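Side-chain contacts in excinuclease ABC, subunit A. (Deinococcus radiodurans, PDB 2VF7), which binds and hydrolyses ATP, binds zinc and DNA, and as a UvrA-family ABC protein probably takes part in recognising damaged DNA: residues Tyr58-Ala61 against Gln62-Tyr65; Thr379-Pro382 against Gly383-Gln386; Glu425-Arg429 against Gly430-Leu434; Gly454-Ala457 against Gly458-Gly462; Asp703-Ala706 against Ile707-Leu711. The protein carries 1 engineered substitution. All blocks are in the same frame, centred on the assembly; numbering follows the deposited sequence. Where two conformers were deposited one is given.

Contact 1: Tyr58-Ala61 against Gln62-Tyr65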
# COMPACT_ATOMS: atom_id res chain seq x y z
N TYR A 58 15.48 -11.22 3.95
CA TYR A 58 14.46 -10.57 3.13
C TYR A 58 13.47 -9.78 3.98
O TYR A 58 13.23 -8.59 3.72
CB TYR A 58 13.74 -11.61 2.23
CG TYR A 58 12.47 -11.12 1.59
CD1 TYR A 58 12.50 -10.22 0.51
CD2 TYR A 58 11.22 -11.56 2.04
CE1 TYR A 58 11.33 -9.76 -0.07
CE2 TYR A 58 10.02 -11.10 1.46
CZ TYR A 58 10.10 -10.20 0.40
OH TYR A 58 8.94 -9.74 -0.20
N ALA A 59 12.93 -10.41 5.01
CA ALA A 59 11.89 -9.81 5.85
C ALA A 59 12.30 -8.53 6.59
O ALA A 59 11.51 -7.57 6.65
CB ALA A 59 11.33 -10.84 6.81
N GLU A 60 13.49 -8.50 7.17
CA GLU A 60 13.98 -7.26 7.80
C GLU A 60 14.26 -6.16 6.75
O GLU A 60 13.88 -5.02 6.94
CB GLU A 60 15.21 -7.57 8.67
CG GLU A 60 15.85 -6.38 9.41
CD GLU A 60 15.02 -5.86 10.59
OE1 GLU A 60 13.99 -6.49 10.93
OE2 GLU A 60 15.40 -4.81 11.16
N ALA A 61 14.88 -6.53 5.64
CA ALA A 61 15.11 -5.59 4.54
C ALA A 61 13.85 -4.93 3.98
O ALA A 61 13.89 -3.76 3.59
CB ALA A 61 15.88 -6.27 3.42
N GLN A 62 12.74 -5.66 3.93
CA GLN A 62 11.46 -5.11 3.43
C GLN A 62 10.71 -4.28 4.43
O GLN A 62 10.16 -3.24 4.08
CB GLN A 62 10.52 -6.20 2.90
CG GLN A 62 10.72 -6.47 1.42
CD GLN A 62 9.41 -6.57 0.64
OE1 GLN A 62 9.39 -6.35 -0.58
NE2 GLN A 62 8.31 -6.91 1.33
N ARG A 63 10.64 -4.75 5.67
CA ARG A 63 10.10 -3.96 6.78
C ARG A 63 10.71 -2.55 6.86
O ARG A 63 10.00 -1.58 7.03
CB ARG A 63 10.35 -4.71 8.09
CG ARG A 63 9.85 -4.02 9.34
CD ARG A 63 10.69 -4.47 10.52
NE ARG A 63 10.61 -3.54 11.64
CZ ARG A 63 11.63 -2.81 12.09
NH1 ARG A 63 12.84 -2.90 11.53
NH2 ARG A 63 11.43 -2.00 13.12
N ARG A 64 12.04 -2.46 6.75
CA ARG A 64 12.77 -1.20 6.88
C ARG A 64 12.42 -0.22 5.77
O ARG A 64 12.13 0.95 6.03
CB ARG A 64 14.28 -1.44 6.85
CG ARG A 64 14.81 -2.12 8.08
CD ARG A 64 16.31 -2.29 7.98
NE ARG A 64 16.84 -2.82 9.22
CZ ARG A 64 18.09 -3.23 9.37
NH1 ARG A 64 18.94 -3.17 8.34
NH2 ARG A 64 18.50 -3.71 10.54
N TYR A 65 12.46 -0.72 4.54
CA TYR A 65 12.15 0.09 3.37
C TYR A 65 10.74 0.67 3.45
O TYR A 65 10.57 1.89 3.36
CB TYR A 65 12.40 -0.69 2.06
CG TYR A 65 12.30 0.19 0.82
CD1 TYR A 65 13.34 1.06 0.47
CD2 TYR A 65 11.15 0.17 0.03
CE1 TYR A 65 13.23 1.88 -0.66
CE2 TYR A 65 11.04 0.99 -1.09
CZ TYR A 65 12.08 1.83 -1.43
OH TYR A 65 11.95 2.62 -2.55

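Contact 2: Thr379-Pro382 against Gly383-Gln386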
# COMPACT_ATOMS: atom_id res chain seq x y z
N THR A 379 -1.35 -22.07 -13.79
CA THR A 379 -1.15 -23.34 -14.47
C THR A 379 0.35 -23.64 -14.64
O THR A 379 0.72 -24.67 -15.21
CB THR A 379 -1.88 -23.39 -15.83
OG1 THR A 379 -1.20 -22.57 -16.79
CG2 THR A 379 -3.32 -22.95 -15.69
N LEU A 380 1.18 -22.74 -14.12
CA LEU A 380 2.64 -22.82 -14.20
C LEU A 380 3.28 -23.41 -12.94
O LEU A 380 2.87 -23.09 -11.81
CB LEU A 380 3.20 -21.42 -14.44
CG LEU A 380 3.72 -20.88 -15.78
CD1 LEU A 380 3.17 -21.59 -16.96
CD2 LEU A 380 3.43 -19.40 -15.87
N SER A 381 4.31 -24.24 -13.11
CA SER A 381 5.04 -24.82 -11.99
C SER A 381 5.83 -23.74 -11.22
O SER A 381 6.17 -22.69 -11.79
CB SER A 381 5.96 -25.93 -12.49
OG SER A 381 7.10 -25.41 -13.18
N PRO A 382 6.12 -23.97 -9.93
CA PRO A 382 6.90 -22.96 -9.16
C PRO A 382 8.22 -22.54 -9.82
O PRO A 382 8.65 -21.40 -9.67
CB PRO A 382 7.18 -23.68 -7.84
CG PRO A 382 6.05 -24.63 -7.69
CD PRO A 382 5.73 -25.11 -9.08
N GLY A 383 8.85 -23.46 -10.56
CA GLY A 383 10.13 -23.20 -11.18
C GLY A 383 9.98 -22.49 -12.51
O GLY A 383 10.89 -21.78 -12.96
N GLU A 384 8.82 -22.67 -13.15
CA GLU A 384 8.51 -21.95 -14.37
C GLU A 384 8.33 -20.45 -14.11
O GLU A 384 9.01 -19.64 -14.76
CB GLU A 384 7.31 -22.57 -15.09
CG GLU A 384 7.72 -23.59 -16.18
CD GLU A 384 6.55 -24.43 -16.73
OE1 GLU A 384 5.46 -24.42 -16.14
OE2 GLU A 384 6.74 -25.13 -17.75
N LEU A 385 7.45 -20.08 -13.17
CA LEU A 385 7.20 -18.66 -12.92
C LEU A 385 8.30 -17.91 -12.23
O LEU A 385 8.38 -16.69 -12.35
CB LEU A 385 5.84 -18.37 -12.26
CG LEU A 385 5.23 -19.11 -11.08
CD1 LEU A 385 6.10 -19.07 -9.83
CD2 LEU A 385 3.90 -18.45 -10.78
N GLN A 386 9.17 -18.62 -11.52
CA GLN A 386 10.30 -17.98 -10.87
C GLN A 386 11.35 -17.67 -11.90
O GLN A 386 12.12 -16.74 -11.71
CB GLN A 386 10.87 -18.84 -9.73
CG GLN A 386 11.78 -18.06 -8.78
CD GLN A 386 12.31 -18.89 -7.65
OE1 GLN A 386 13.02 -18.39 -6.80
NE2 GLN A 386 11.96 -20.17 -7.62

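Contact 3: Glu425-Arg429 against Gly430-Leu434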
# COMPACT_ATOMS: atom_id res chain seq x y z
N GLU A 425 24.48 -14.66 -13.19
CA GLU A 425 25.69 -13.85 -13.30
C GLU A 425 25.39 -12.52 -13.97
O GLU A 425 25.90 -11.48 -13.54
CB GLU A 425 26.81 -14.59 -14.04
CG GLU A 425 28.00 -13.71 -14.53
CD GLU A 425 29.04 -13.38 -13.45
OE1 GLU A 425 28.89 -13.82 -12.29
OE2 GLU A 425 30.03 -12.68 -13.77
N ASN A 426 24.53 -12.54 -14.99
CA ASN A 426 24.13 -11.29 -15.66
C ASN A 426 23.37 -10.38 -14.73
O ASN A 426 23.55 -9.16 -14.76
CB ASN A 426 23.30 -11.55 -16.91
CG ASN A 426 24.12 -12.02 -18.10
OD1 ASN A 426 25.27 -11.60 -18.30
ND2 ASN A 426 23.52 -12.87 -18.91
N LEU A 427 22.51 -10.97 -13.91
CA LEU A 427 21.77 -10.24 -12.88
C LEU A 427 22.71 -9.64 -11.86
O LEU A 427 22.53 -8.49 -11.46
CB LEU A 427 20.78 -11.17 -12.16
CG LEU A 427 19.28 -10.97 -12.40
CD1 LEU A 427 18.49 -11.55 -11.22
CD2 LEU A 427 18.94 -9.48 -12.58
N LYS A 428 23.69 -10.42 -11.42
CA LYS A 428 24.73 -9.94 -10.52
C LYS A 428 25.42 -8.74 -11.14
O LYS A 428 25.46 -7.67 -10.54
CB LYS A 428 25.75 -11.05 -10.26
CG LYS A 428 26.73 -10.77 -9.15
CD LYS A 428 27.71 -11.90 -9.04
CE LYS A 428 29.01 -11.57 -9.70
NZ LYS A 428 30.03 -12.62 -9.47
N ARG A 429 25.93 -8.93 -12.36
CA ARG A 429 26.72 -7.92 -13.07
C ARG A 429 25.97 -6.63 -13.40
O ARG A 429 26.57 -5.69 -13.89
CB ARG A 429 27.31 -8.52 -14.35
CG ARG A 429 28.33 -9.62 -14.11
CD ARG A 429 29.46 -9.59 -15.16
NE ARG A 429 28.96 -9.27 -16.50
CZ ARG A 429 28.40 -10.15 -17.33
NH1 ARG A 429 28.25 -11.43 -16.97
NH2 ARG A 429 27.97 -9.76 -18.53
N GLY A 430 24.67 -6.59 -13.14
CA GLY A 430 23.88 -5.37 -13.28
C GLY A 430 23.91 -4.44 -12.06
O GLY A 430 23.29 -3.38 -12.08
N GLY A 431 24.64 -4.86 -11.02
CA GLY A 431 24.79 -4.12 -9.78
C GLY A 431 24.04 -4.70 -8.59
O GLY A 431 23.92 -4.03 -7.55
N ASN A 432 23.56 -5.94 -8.72
CA ASN A 432 22.71 -6.58 -7.70
C ASN A 432 23.40 -7.71 -6.91
O ASN A 432 24.49 -8.15 -7.27
CB ASN A 432 21.41 -7.12 -8.32
CG ASN A 432 20.75 -6.12 -9.27
OD1 ASN A 432 20.27 -5.06 -8.86
ND2 ASN A 432 20.71 -6.48 -10.55
N SER A 433 22.76 -8.15 -5.83
CA SER A 433 23.23 -9.25 -4.98
C SER A 433 22.18 -10.36 -5.00
O SER A 433 20.98 -10.08 -5.05
CB SER A 433 23.44 -8.79 -3.53
OG SER A 433 24.19 -7.59 -3.43
N LEU A 434 22.63 -11.61 -4.91
CA LEU A 434 21.73 -12.74 -5.03
C LEU A 434 21.82 -13.67 -3.82
O LEU A 434 22.89 -14.19 -3.51
CB LEU A 434 22.02 -13.50 -6.33
CG LEU A 434 21.96 -12.67 -7.63
CD1 LEU A 434 23.07 -13.08 -8.56
CD2 LEU A 434 20.64 -12.80 -8.30

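Contact 4: Gly454-Ala457 against Gly458-Gly462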
# COMPACT_ATOMS: atom_id res chain seq x y z
N GLY A 454 22.98 -25.78 9.93
CA GLY A 454 22.52 -26.84 10.83
C GLY A 454 23.21 -28.15 10.60
O GLY A 454 23.54 -28.48 9.45
N PRO A 455 23.44 -28.92 11.68
CA PRO A 455 23.83 -30.29 11.36
C PRO A 455 22.64 -30.98 10.68
O PRO A 455 22.75 -31.42 9.54
CB PRO A 455 24.16 -30.92 12.73
CG PRO A 455 24.13 -29.83 13.71
CD PRO A 455 23.37 -28.67 13.13
N GLU A 456 21.50 -31.02 11.38
CA GLU A 456 20.30 -31.76 10.96
C GLU A 456 19.07 -30.83 10.85
O GLU A 456 19.21 -29.62 10.59
CB GLU A 456 20.02 -32.94 11.93
CG GLU A 456 21.24 -33.83 12.26
CD GLU A 456 20.94 -35.02 13.21
OE1 GLU A 456 20.44 -36.08 12.74
OE2 GLU A 456 21.23 -34.91 14.43
N ALA A 457 17.87 -31.39 11.03
CA ALA A 457 16.63 -30.63 10.90
C ALA A 457 16.04 -30.23 12.25
O ALA A 457 16.17 -30.97 13.23
CB ALA A 457 15.62 -31.40 10.06
N GLY A 458 15.41 -29.06 12.32
CA GLY A 458 14.71 -28.65 13.53
C GLY A 458 15.57 -28.29 14.73
O GLY A 458 16.51 -27.52 14.63
N GLU A 459 15.22 -28.85 15.89
CA GLU A 459 15.90 -28.56 17.15
C GLU A 459 17.36 -29.03 17.12
O GLU A 459 18.17 -28.58 17.93
CB GLU A 459 15.13 -29.18 18.33
CG GLU A 459 13.60 -29.23 18.14
CD GLU A 459 12.80 -29.19 19.43
OE1 GLU A 459 12.11 -30.18 19.76
OE2 GLU A 459 12.84 -28.14 20.12
N LYS A 460 17.67 -29.91 16.17
CA LYS A 460 19.03 -30.44 15.98
C LYS A 460 19.75 -29.76 14.83
O LYS A 460 20.79 -30.22 14.39
CB LYS A 460 18.99 -31.95 15.72
CG LYS A 460 18.69 -32.80 16.94
CD LYS A 460 18.79 -34.26 16.55
CE LYS A 460 18.88 -35.18 17.74
NZ LYS A 460 19.12 -36.58 17.30
N GLY A 461 19.19 -28.66 14.35
CA GLY A 461 19.83 -27.83 13.33
C GLY A 461 19.85 -26.38 13.74
O GLY A 461 19.93 -26.06 14.93
N GLY A 462 19.76 -25.48 12.77
CA GLY A 462 19.66 -24.04 13.07
C GLY A 462 20.96 -23.35 13.44
O GLY A 462 20.94 -22.26 13.99

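Contact 5: Asp703-Ala706 against Ile707-Leu711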
# COMPACT_ATOMS: atom_id res chain seq x y z
N ASP A 703 2.23 -46.34 22.97
CA ASP A 703 1.34 -47.44 23.30
C ASP A 703 -0.12 -47.25 22.83
O ASP A 703 -0.99 -48.05 23.19
CB ASP A 703 1.41 -47.75 24.80
CG ASP A 703 2.65 -48.56 25.17
OD1 ASP A 703 3.27 -48.25 26.21
OD2 ASP A 703 2.99 -49.50 24.41
N GLU A 704 -0.36 -46.20 22.05
CA GLU A 704 -1.65 -45.98 21.39
C GLU A 704 -1.45 -46.31 19.93
O GLU A 704 -0.91 -45.51 19.17
CB GLU A 704 -2.14 -44.54 21.51
CG GLU A 704 -1.34 -43.69 22.47
CD GLU A 704 -1.58 -44.05 23.90
OE1 GLU A 704 -0.61 -44.23 24.65
OE2 GLU A 704 -2.76 -44.18 24.28
N SER A 705 -1.87 -47.50 19.57
CA SER A 705 -1.43 -48.19 18.37
C SER A 705 -1.65 -47.44 17.04
O SER A 705 -0.72 -47.28 16.24
CB SER A 705 -2.09 -49.56 18.34
OG SER A 705 -1.68 -50.33 17.24
N ALA A 706 -2.87 -46.97 16.81
CA ALA A 706 -3.26 -46.34 15.56
C ALA A 706 -2.64 -44.96 15.37
O ALA A 706 -2.34 -44.56 14.24
CB ALA A 706 -4.79 -46.26 15.46
N ILE A 707 -2.48 -44.22 16.46
CA ILE A 707 -1.84 -42.91 16.43
C ILE A 707 -0.37 -43.13 16.14
O ILE A 707 0.14 -42.66 15.12
CB ILE A 707 -2.06 -42.10 17.73
CG1 ILE A 707 -3.53 -41.69 17.90
CG2 ILE A 707 -1.19 -40.83 17.74
CD1 ILE A 707 -3.95 -41.49 19.32
N PHE A 708 0.29 -43.92 16.98
CA PHE A 708 1.72 -44.21 16.81
C PHE A 708 2.11 -44.67 15.39
O PHE A 708 3.21 -44.36 14.92
CB PHE A 708 2.19 -45.23 17.85
CG PHE A 708 3.57 -45.77 17.62
CD1 PHE A 708 4.69 -45.11 18.12
CD2 PHE A 708 3.77 -46.94 16.89
CE1 PHE A 708 5.98 -45.62 17.91
CE2 PHE A 708 5.06 -47.45 16.67
CZ PHE A 708 6.17 -46.79 17.18
N ARG A 709 1.24 -45.41 14.73
CA ARG A 709 1.53 -45.89 13.38
C ARG A 709 1.44 -44.82 12.29
O ARG A 709 2.21 -44.84 11.33
CB ARG A 709 0.65 -47.09 13.05
CG ARG A 709 1.14 -48.38 13.73
CD ARG A 709 0.65 -49.61 12.99
NE ARG A 709 0.20 -50.66 13.91
CZ ARG A 709 -1.08 -50.80 14.29
NH1 ARG A 709 -2.06 -49.95 13.83
NH2 ARG A 709 -1.38 -51.79 15.13
N ALA A 710 0.49 -43.90 12.42
CA ALA A 710 0.38 -42.74 11.55
C ALA A 710 1.65 -41.87 11.66
O ALA A 710 2.27 -41.54 10.65
CB ALA A 710 -0.89 -41.94 11.88
N LEU A 711 2.03 -41.56 12.89
CA LEU A 711 3.25 -40.84 13.24
C LEU A 711 4.52 -41.51 12.76
O LEU A 711 5.53 -40.84 12.53
CB LEU A 711 3.35 -40.69 14.75
CG LEU A 711 2.25 -39.97 15.53
CD1 LEU A 711 2.56 -40.08 17.02
CD2 LEU A 711 2.13 -38.51 15.12

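Contact 1: Tyr58-Ala61 against Gln62-Tyr65
E60 meets two arginines on one oxygen. Its OE2 lies 3.1 Å from R64 NE and 3.2 Å from R63 NH1, a salt-bridge network within about one helical turn. R63 runs alongside E60 in the same direction, its guanidinium only 21° from the plane of the carboxylate. R64 crosses E60 and turns its guanidinium 80° from that plane, so that E60 OE2 receives NE and NH2 at poor angles, as weak bonds, while E60 CG rests over one face of the guanidinium, 3.5 Å above it and toward the rim. A bend in the E60 chain at chi2 (72°) brings the carboxylate within reach of both arginines. The firmer hold on R64 comes from outside, where NH2 donates to I88 O. A leucine in place of R64 would probably leave the I88 carbonyl without this donor and E60 OE2 with one positive neighbour fewer.

Elsewhere on the helix the packing is softer. Q62 crosses the phenol of Y58 at a slant, with Q62 CG 3.7 Å from Y58 CE1; Q62 NE2 is 3.3 Å from Y58 OH, but the angle is too poor for a hydrogen bond. Y58 also touches A94 and A96 of strand 94-96, and Y65 meets Y65 of the second subunit ring to ring. Backbone bonds such as Q62 N to Y58 O (3.0 Å) run beneath. The chemistry divides the helix into a charged ridge, where the shared carboxylate probably offsets the crowding of two cations, and an aromatic side turned to the sheet and the dimer partner.

Contact 2: Thr379-Pro382 against Gly383-Gln386
The carboxylate of E384 is the flat group that carries this contact with S381 and L380. At its OE1 the backbone N of S381 arrives on the anti side, 23° out of the carboxylate plane, in a straight bond of 3.2 Å. The other oxygen, OE2, is taken by the hydroxyl of Y370, a residue that binds ADP. Beside the carboxylate lies L380, crossing E384 at about a right angle and placing its CD1 3.7 Å from E384 OE1.

S381 OG, held between the backbone N and the carbonyl carbon (chi1 73°), accepts from E384 N at 3.2 Å. Together the two reciprocal bonds make a capping box, with S381 as the N-cap of helix 382-393. S381 O starts the regular helical pattern by receiving L385 N, 3.2 Å away, and P382 opens the first turn, its carbonyl O 3.5 Å from L385 CD1. With an alanine at E384, the S381 amide would probably lose its acceptor and Y370 OH its carboxylate partner, opening one half of the capping box.

The run L380-S381-P382-G383-E384 is a variant of the LSGGQ-type signature motif of ABC ATPases, with P382 and E384 at the third and fifth positions, and probably plays the same part: a helix start that faces a nucleotide across the domain interface. Consistent with that, the side chain of E384 comes within about 4 Å of a bound ADP. L380 packs on R375, a second ADP-binding residue, and on L371. Beyond, Q386 OE1 accepts from D406 N, joining helix 382-393 to the end of strand 402-406.

Contact 3: Glu425-Arg429 against Gly430-Leu434
The side-chain amide of N432 reaches back to the end of helix 417-428 and gives its ND2 hydrogen to L427 O, 2.9 Å away. It takes up a carbonyl at the helix end that otherwise receives, within the two segments, a weak bond from G430 N. CG of N432 lies anti to its own carbonyl carbon (chi1 -45°), beside the backbone N, and this keeps the amide near the helix end. The next carbonyl, K428 O, is gripped twice, by G431 N at 3.0 Å and by N432 N at 3.1 Å, both donors coming from the same face of its plane. Two consecutive carbonyls are thus satisfied as the chain turns.

G431 suits the turn: at phi 108° any beta carbon would collide with the carbonyl oxygen of the residue before.

Beyond the turn the chain folds back so that L434 points at the helix it has left. Its CD2 touches L427 CD1 at 3.8 Å, the two leucines crossing at about a right angle, and its CD1 lies 3.8 Å from K428 CB. L427 and L434 both pack on Y403 of strand 402-406, and L427 also on L390 of helix 382-393. At the outer surface K428 bends at chi3, and its NZ forms a salt bridge with D448; a further, weak link to E425 is less certain, because that glutamate has two conformers.

Strand 402-406, helix 417-428 and strand 433-437 form a beta-alpha-beta crossover, and this compact helix exit delivers the chain into a parallel strand of an ABC-type nucleotide-binding core.

Contact 4: Gly454-Ala457 against Gly458-Gly462
G454 and G461 approach backbone to backbone, their CA atoms 3.8 Å apart, which is the tight end of this loop. Side chains are hardly possible here: a CB on G461 would run into E456 O, and one on G454 would strike G462 N. Instead G461 CA itself faces E456 O at 3.3 Å, as a CA-H...O contact. Next to them, E456 N bonds to K460 O at 3.2 Å, arriving well above the carbonyl plane, 40° out of it, and CD of P455 packs against the same oxygen at 3.3 Å.

The loop links strands 449-453 and 464-468, the antiparallel pair at one edge of the mixed ATPase sheet, and it bends toward a nucleotide site. G458 is paired by its backbone with G46, an ADP-binding residue of the P-loop, and its carbonyl accepts from N25. A weak bond from K460 N to A457 O spans the turn.

Away from that side the contact slackens. E456 and K460, both exposed, run side by side in the same direction, extended beyond CG, and E456 OE2 touches the aliphatic part of the lysine, 3.3 Å from K460 CD. The charged ends are less engaged, with K460 NZ a long 3.9 Å from E456 OE2.

Contact 5: Asp703-Ala706 against Ile707-Leu711
R709 folds back over S705 in the first turn of an alpha-helix, 705-716, at the surface of the second ABC-type ATPase region, with E704 in the N-cap position. The arginine sets out beside its backbone N (chi1 -76°), then bends at chi3, which swings the guanidinium over the first turn. S705 O lies beneath one face of that group, 3.7 Å from its plane and toward the rim, and S705 OG also sits over a face rather than in line with an N-H. The 2.6 Å between S705 OG and R709 NH2 is therefore no hydrogen bond, and so short a separation is best treated as doubtful. The aliphatic part of the arginine is more plainly placed, with its CG 3.3 Å from S705 O.

I707 and E704 turn to another side of the helix, where the ethyl branch of I707 comes near the root of the glutamate, CD1 4.2 Å from E704 CB. From there the carboxylate leads away to a salt bridge with R682. The pair faces helix 609-617: I707 packs on Q611 and V612, E704 on L615. F708 is directed differently again. Its CB touches E704 O at 3.4 Å, while its ring leaves the contact and meets the ring of H698.

Side chains thus fan out from one turn in three directions: a cationic group back over the surface, an isoleucine into a helix-helix interface, and a phenylalanine toward another ring. Common to all is the backbone beneath them, in which R709 N bonds to S705 O and F708 N gives E704 O a nearly straight hydrogen bond of 3.0 Å.

In the fold
Each contact is local and closes no long loop; the five follow one another in series, with none nested or crossed. From the N terminus, contact 1 lies on helix 49-69, which carries on from the first P-loop, and reaches the second subunit. Contact 2 begins helix 382-393 near the second ADP, with its centre about 25 Å from that of contact 1. Contact 3 leads from helix 417-428 into strand 433-437, and contact 4 turns the chain between strands 449-453 and 464-468 of the same mixed sheet, beside the first nucleotide. Contact 5 belongs to the later ABC region, its centre about 51 Å from that of contact 3.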